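Local coordinates for protein chloramphenicol acetyltransferase (Bacteroides thetaiotaomicron, PDB 2I9D) that probably transfers an acetyl group from acetyl-CoA to a hydroxyl of chloramphenicol, at residues E35-G40 / R186-I191; S90-K95 / D123-D128. All blocks are in the same frame, centred on the assembly; numbering follows the deposited sequence.

Contact 1. Residues E35-G40 / R186-I191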
loop_
_atom_site.group_PDB
_atom_site.type_symbol
_atom_site.label_atom_id
_atom_site.label_comp_id
_atom_site.label_asym_id
_atom_site.label_seq_id
_atom_site.Cartn_x
_atom_site.Cartn_y
_atom_site.Cartn_z
ATOM N N GLU A 35 6.140 -0.702 11.225
ATOM C CA GLU A 35 5.976 0.094 12.436
ATOM C C GLU A 35 7.249 0.051 13.236
ATOM O O GLU A 35 7.947 -0.961 13.224
ATOM C CB GLU A 35 4.777 -0.365 13.262
ATOM C CG GLU A 35 4.638 -1.869 13.442
ATOM C CD GLU A 35 3.636 -2.244 14.527
ATOM O OE1 GLU A 35 2.404 -2.215 14.251
ATOM O OE2 GLU A 35 4.103 -2.564 15.656
ATOM N N VAL A 36 7.597 1.175 13.856
ATOM C CA VAL A 36 8.784 1.249 14.675
ATOM C C VAL A 36 8.397 1.752 16.046
ATOM O O VAL A 36 7.468 2.573 16.193
ATOM C CB VAL A 36 9.920 2.190 14.100
ATOM C CG1 VAL A 36 10.535 1.633 12.823
ATOM C CG2 VAL A 36 9.448 3.658 13.938
ATOM N N GLU A 37 9.125 1.257 17.045
ATOM C CA GLU A 37 9.060 1.811 18.392
ATOM C C GLU A 37 9.784 3.115 18.401
ATOM O O GLU A 37 10.808 3.264 17.747
ATOM C CB GLU A 37 9.695 0.866 19.409
ATOM C CG GLU A 37 8.734 -0.189 19.860
ATOM C CD GLU A 37 9.325 -1.103 20.936
ATOM O OE1 GLU A 37 10.121 -0.609 21.772
ATOM O OE2 GLU A 37 8.968 -2.303 20.933
ATOM N N CYS A 38 9.235 4.067 19.143
ATOM C CA CYS A 38 9.767 5.419 19.171
ATOM C C CYS A 38 9.534 6.084 20.533
ATOM O O CYS A 38 9.572 7.317 20.633
ATOM C CB CYS A 38 9.128 6.244 18.040
ATOM S SG CYS A 38 7.337 6.177 18.034
ATOM N N GLY A 39 9.277 5.274 21.566
ATOM C CA GLY A 39 9.074 5.774 22.930
ATOM C C GLY A 39 10.248 6.588 23.473
ATOM O O GLY A 39 10.047 7.641 24.080
ATOM N N GLY A 40 11.473 6.098 23.244
ATOM C CA GLY A 40 12.696 6.808 23.621
ATOM C C GLY A 40 12.799 8.227 23.068
ATOM O O GLY A 40 12.900 9.199 23.840
ATOM N N ARG A 186 3.609 0.066 24.514
ATOM C CA ARG A 186 4.757 0.695 23.825
ATOM C C ARG A 186 4.342 1.689 22.733
ATOM O O ARG A 186 3.372 1.472 21.988
ATOM C CB ARG A 186 5.716 -0.347 23.247
ATOM C CG ARG A 186 5.953 -1.548 24.186
ATOM C CD ARG A 186 7.426 -1.963 24.291
ATOM N NE ARG A 186 8.219 -0.993 25.060
ATOM C CZ ARG A 186 8.655 -1.176 26.310
ATOM N NH1 ARG A 186 8.394 -2.310 26.964
ATOM N NH2 ARG A 186 9.370 -0.223 26.903
ATOM N N LEU A 187 5.085 2.788 22.655
ATOM C CA LEU A 187 4.832 3.801 21.649
ATOM C C LEU A 187 5.417 3.341 20.317
ATOM O O LEU A 187 6.600 3.034 20.228
ATOM C CB LEU A 187 5.387 5.164 22.061
ATOM C CG LEU A 187 4.832 6.342 21.260
ATOM C CD1 LEU A 187 3.339 6.665 21.599
ATOM C CD2 LEU A 187 5.749 7.552 21.456
ATOM N N VAL A 188 4.552 3.269 19.304
ATOM C CA VAL A 188 4.922 2.856 17.942
ATOM C C VAL A 188 4.317 3.847 16.916
ATOM O O VAL A 188 3.265 4.468 17.166
ATOM C CB VAL A 188 4.408 1.414 17.616
ATOM C CG1 VAL A 188 5.024 0.369 18.545
ATOM C CG2 VAL A 188 2.866 1.349 17.710
HETATM N N MSE A 189 4.966 3.987 15.766
HETATM C CA MSE A 189 4.443 4.841 14.705
HETATM C C MSE A 189 4.634 4.104 13.401
HETATM O O MSE A 189 5.544 3.278 13.342
HETATM C CB MSE A 189 5.180 6.171 14.677
HETATM C CG MSE A 189 6.667 6.058 14.468
HETATM SE SE MSE A 189 7.521 7.837 14.499
HETATM C CE MSE A 189 6.845 8.474 12.751
ATOM N N PRO A 190 3.767 4.354 12.375
ATOM C CA PRO A 190 3.978 3.721 11.065
ATOM C C PRO A 190 4.842 4.557 10.101
ATOM O O PRO A 190 4.814 5.791 10.123
ATOM C CB PRO A 190 2.545 3.526 10.530
ATOM C CG PRO A 190 1.728 4.632 11.204
ATOM C CD PRO A 190 2.536 5.177 12.368
ATOM N N ILE A 191 5.642 3.871 9.295
ATOM C CA ILE A 191 6.442 4.513 8.266
ATOM C C ILE A 191 6.320 3.703 6.990
ATOM O O ILE A 191 6.609 2.512 6.969
ATOM C CB ILE A 191 7.919 4.731 8.698
ATOM C CG1 ILE A 191 7.996 5.545 10.022
ATOM C CG2 ILE A 191 8.740 5.393 7.555
ATOM C CD1 ILE A 191 9.372 5.713 10.604
#

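Contact 2. Residues S90-K95 / D123-D128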
loop_
_atom_site.group_PDB
_atom_site.type_symbol
_atom_site.label_atom_id
_atom_site.label_comp_id
_atom_site.label_asym_id
_atom_site.label_seq_id
_atom_site.Cartn_x
_atom_site.Cartn_y
_atom_site.Cartn_z
ATOM N N SER A 90 10.866 17.763 2.853
ATOM C CA SER A 90 9.691 17.471 3.601
ATOM C C SER A 90 8.650 18.591 3.445
ATOM O O SER A 90 9.000 19.781 3.518
ATOM C CB SER A 90 10.024 17.198 5.100
ATOM O OG SER A 90 8.838 16.868 5.821
ATOM N N PRO A 91 7.366 18.206 3.226
ATOM C CA PRO A 91 6.262 19.180 3.183
ATOM C C PRO A 91 5.835 19.689 4.584
ATOM O O PRO A 91 5.028 19.047 5.289
ATOM C CB PRO A 91 5.117 18.412 2.485
ATOM C CG PRO A 91 5.400 16.953 2.724
ATOM C CD PRO A 91 6.915 16.822 2.940
ATOM N N ILE A 92 6.340 20.860 4.953
ATOM C CA ILE A 92 5.994 21.484 6.214
ATOM C C ILE A 92 4.626 22.159 6.150
ATOM O O ILE A 92 4.397 23.035 5.306
ATOM C CB ILE A 92 7.120 22.445 6.696
ATOM C CG1 ILE A 92 8.462 21.688 6.708
ATOM C CG2 ILE A 92 6.789 23.009 8.095
ATOM C CD1 ILE A 92 8.471 20.421 7.655
ATOM N N LYS A 93 3.709 21.719 7.016
ATOM C CA LYS A 93 2.380 22.317 7.079
ATOM C C LYS A 93 2.511 23.777 7.523
ATOM O O LYS A 93 3.159 24.063 8.528
ATOM C CB LYS A 93 1.474 21.533 8.031
ATOM C CG LYS A 93 -0.006 21.964 8.042
ATOM C CD LYS A 93 -0.653 21.458 9.324
ATOM C CE LYS A 93 -2.158 21.270 9.192
ATOM N NZ LYS A 93 -2.790 21.095 10.522
ATOM N N ILE A 94 1.934 24.690 6.736
ATOM C CA ILE A 94 2.013 26.136 6.994
ATOM C C ILE A 94 0.667 26.745 7.418
ATOM O O ILE A 94 0.649 27.805 8.035
ATOM C CB ILE A 94 2.635 26.963 5.795
ATOM C CG1 ILE A 94 1.782 26.862 4.525
ATOM C CG2 ILE A 94 4.087 26.566 5.546
ATOM C CD1 ILE A 94 2.434 27.418 3.250
ATOM N N LYS A 95 -0.443 26.082 7.092
ATOM C CA LYS A 95 -1.782 26.575 7.449
ATOM C C LYS A 95 -2.665 25.462 7.998
ATOM O O LYS A 95 -2.464 24.281 7.693
ATOM C CB LYS A 95 -2.457 27.250 6.243
ATOM C CG LYS A 95 -1.925 28.660 5.955
ATOM C CD LYS A 95 -2.556 29.303 4.734
ATOM C CE LYS A 95 -1.768 30.570 4.346
ATOM N NZ LYS A 95 -2.051 31.049 2.940
ATOM N N ASP A 123 11.648 27.857 11.116
ATOM C CA ASP A 123 11.350 29.245 11.494
ATOM C C ASP A 123 11.365 30.205 10.292
ATOM O O ASP A 123 10.563 31.136 10.244
ATOM C CB ASP A 123 12.304 29.747 12.603
ATOM C CG ASP A 123 12.064 29.049 13.951
ATOM O OD1 ASP A 123 10.905 28.589 14.212
ATOM O OD2 ASP A 123 13.045 28.961 14.749
ATOM N N ALA A 124 12.267 29.968 9.337
ATOM C CA ALA A 124 12.341 30.786 8.111
ATOM C C ALA A 124 11.288 30.456 7.022
ATOM O O ALA A 124 11.165 31.196 6.036
ATOM C CB ALA A 124 13.752 30.717 7.510
ATOM N N ILE A 125 10.536 29.366 7.190
ATOM C CA ILE A 125 9.535 28.985 6.200
ATOM C C ILE A 125 8.562 30.132 5.844
ATOM O O ILE A 125 8.005 30.781 6.734
ATOM C CB ILE A 125 8.795 27.687 6.606
ATOM C CG1 ILE A 125 9.607 26.489 6.136
ATOM C CG2 ILE A 125 7.406 27.615 5.986
ATOM C CD1 ILE A 125 8.833 25.239 6.060
ATOM N N PRO A 126 8.373 30.389 4.528
ATOM C CA PRO A 126 7.513 31.484 4.077
ATOM C C PRO A 126 6.043 31.290 4.470
ATOM O O PRO A 126 5.582 30.151 4.536
ATOM C CB PRO A 126 7.676 31.465 2.538
ATOM C CG PRO A 126 8.249 30.218 2.201
ATOM C CD PRO A 126 8.989 29.673 3.400
ATOM N N GLU A 127 5.317 32.385 4.702
ATOM C CA GLU A 127 3.910 32.306 5.147
ATOM C C GLU A 127 3.033 31.697 4.065
ATOM O O GLU A 127 2.073 30.981 4.358
ATOM C CB GLU A 127 3.336 33.694 5.498
ATOM C CG GLU A 127 4.261 34.625 6.286
ATOM C CD GLU A 127 4.187 34.402 7.797
ATOM O OE1 GLU A 127 3.089 34.011 8.285
ATOM O OE2 GLU A 127 5.222 34.625 8.492
ATOM N N ASP A 128 3.336 32.041 2.818
ATOM C CA ASP A 128 2.643 31.503 1.666
ATOM C C ASP A 128 3.733 31.009 0.738
ATOM O O ASP A 128 4.906 31.345 0.912
ATOM C CB ASP A 128 1.787 32.566 0.974
ATOM C CG ASP A 128 0.514 31.969 0.341
ATOM O OD1 ASP A 128 0.239 30.751 0.562
ATOM O OD2 ASP A 128 -0.207 32.712 -0.379
#

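Contact 1. Residues E35-G40 / R186-I191
Val36 and Met189 form the antiparallel hydrogen-bonded pair at the middle of this contact. Val36 N donates to Met189 O at 3.0 Å, and Met189 N returns a bond to Val36 O at 2.9 Å. Farther along the chain, Cys38 N reaches Leu187 O at 3.0 Å, standing 37° out of that carbonyl's plane as the chain leaves the strand to begin a helix with Cys38 at its N-cap. At the non-hydrogen-bonded pairs the CA atoms come closer, and CA-H...O contacts add to the ladder, among them Val188 CA to Val36 O at 3.1 Å.

Apolar contacts fill the face bearing Val36 and Met189, a selenomethionine. Their side chains lie side by side, pointing the same way, with Val36 CG2 3.7 Å from Met189 CG. Cys38 SG, set between its own N and carbonyl carbon (chi1 52°), approaches the same Met189 CG to 3.6 Å. Leu216 of helix 202-216 and Phe52 of helix 52-66 cover this side.

The face bearing Glu35 and Glu37 also carries Val188 and Pro190, with Tyr156 packed against it. Glu37 OE1 lies a long 3.8 Å from Arg186 NE, well out of the guanidinium plane, so attraction acts without a directed N-H. An alanine at Glu37 would probably leave Arg186 without this counter-charge and take away the packing of Glu37 CG on Val188 CG1 (4.0 Å). Glu35 OE1 instead forms a salt bridge with Arg183 of the second subunit. Strand 29-37 is thus hydrogen-bonded to strand 186-196 as an outermost strand, within this chain, of the mixed sheet of the chloramphenicol acetyltransferase fold.

Contact 2. Residues S90-K95 / D123-D128
Ile92 and Ile94 meet Ile125 where strand 87-93 of the mixed chloramphenicol acetyltransferase sheet runs out beside the turn that follows helix 111-124. This is a surface contact between a strand end and the loop after a helix, held mostly by three isoleucines.

The tight part is at Ile125. Its CD1 pushes against the branch point of Ile92, 3.3 Å from Ile92 CB, which is closer than usual for two carbons, and touches both Ile92 CG1 and CG2 as well. The other branch of Ile125, CG2, meets Ile94 CG2 at 3.5 Å, the two side chains crossing at about a right angle. Ile94 reaches it because CG2 lies anti to its own carbonyl carbon, while CG1 takes the position between N and carbonyl carbon (chi1 63°). Phe53 of helix 52-66 packs on Ile92, and Phe101 of strand 100-105 lies against both Ile94 and Pro126, extending the apolar patch beyond the two segments.

Toward solvent the contact thins. Ile94 CD1 comes to rest 3.7 Å from the carbonyl oxygen Glu127 O, and Lys95 CE passes the same oxygen at 3.9 Å, neither approach being more than van der Waals contact. Glu127 and Asp128 both start away from the 90-95 segment, but the carboxylate of Asp128 comes back to it, and Lys95 stretches out with its chain extended beyond CG to meet it. Their salt bridge includes one weak hydrogen bond, from Lys95 NZ to Asp128 OD1 at 3.3 Å.

Contacts 1 and 2 belong to different regions of one mixed sheet: contact 1 joins strand 29-37 to strand 186-196, while contact 2 lies at the C-terminal end of strand 87-93. Their centres are 26 Å apart and their nearest atoms about 11 Å, so they do not touch. Along the chain, contact 2 is nested inside the long loop that contact 1 closes. Helix 52-66 relates them, reaching contact 1 through Phe52 and Tyr56 and contact 2 through Phe53. Neither includes His197, the predicted proton acceptor, although that residue follows directly after strand 186-196, whose first part builds contact 1.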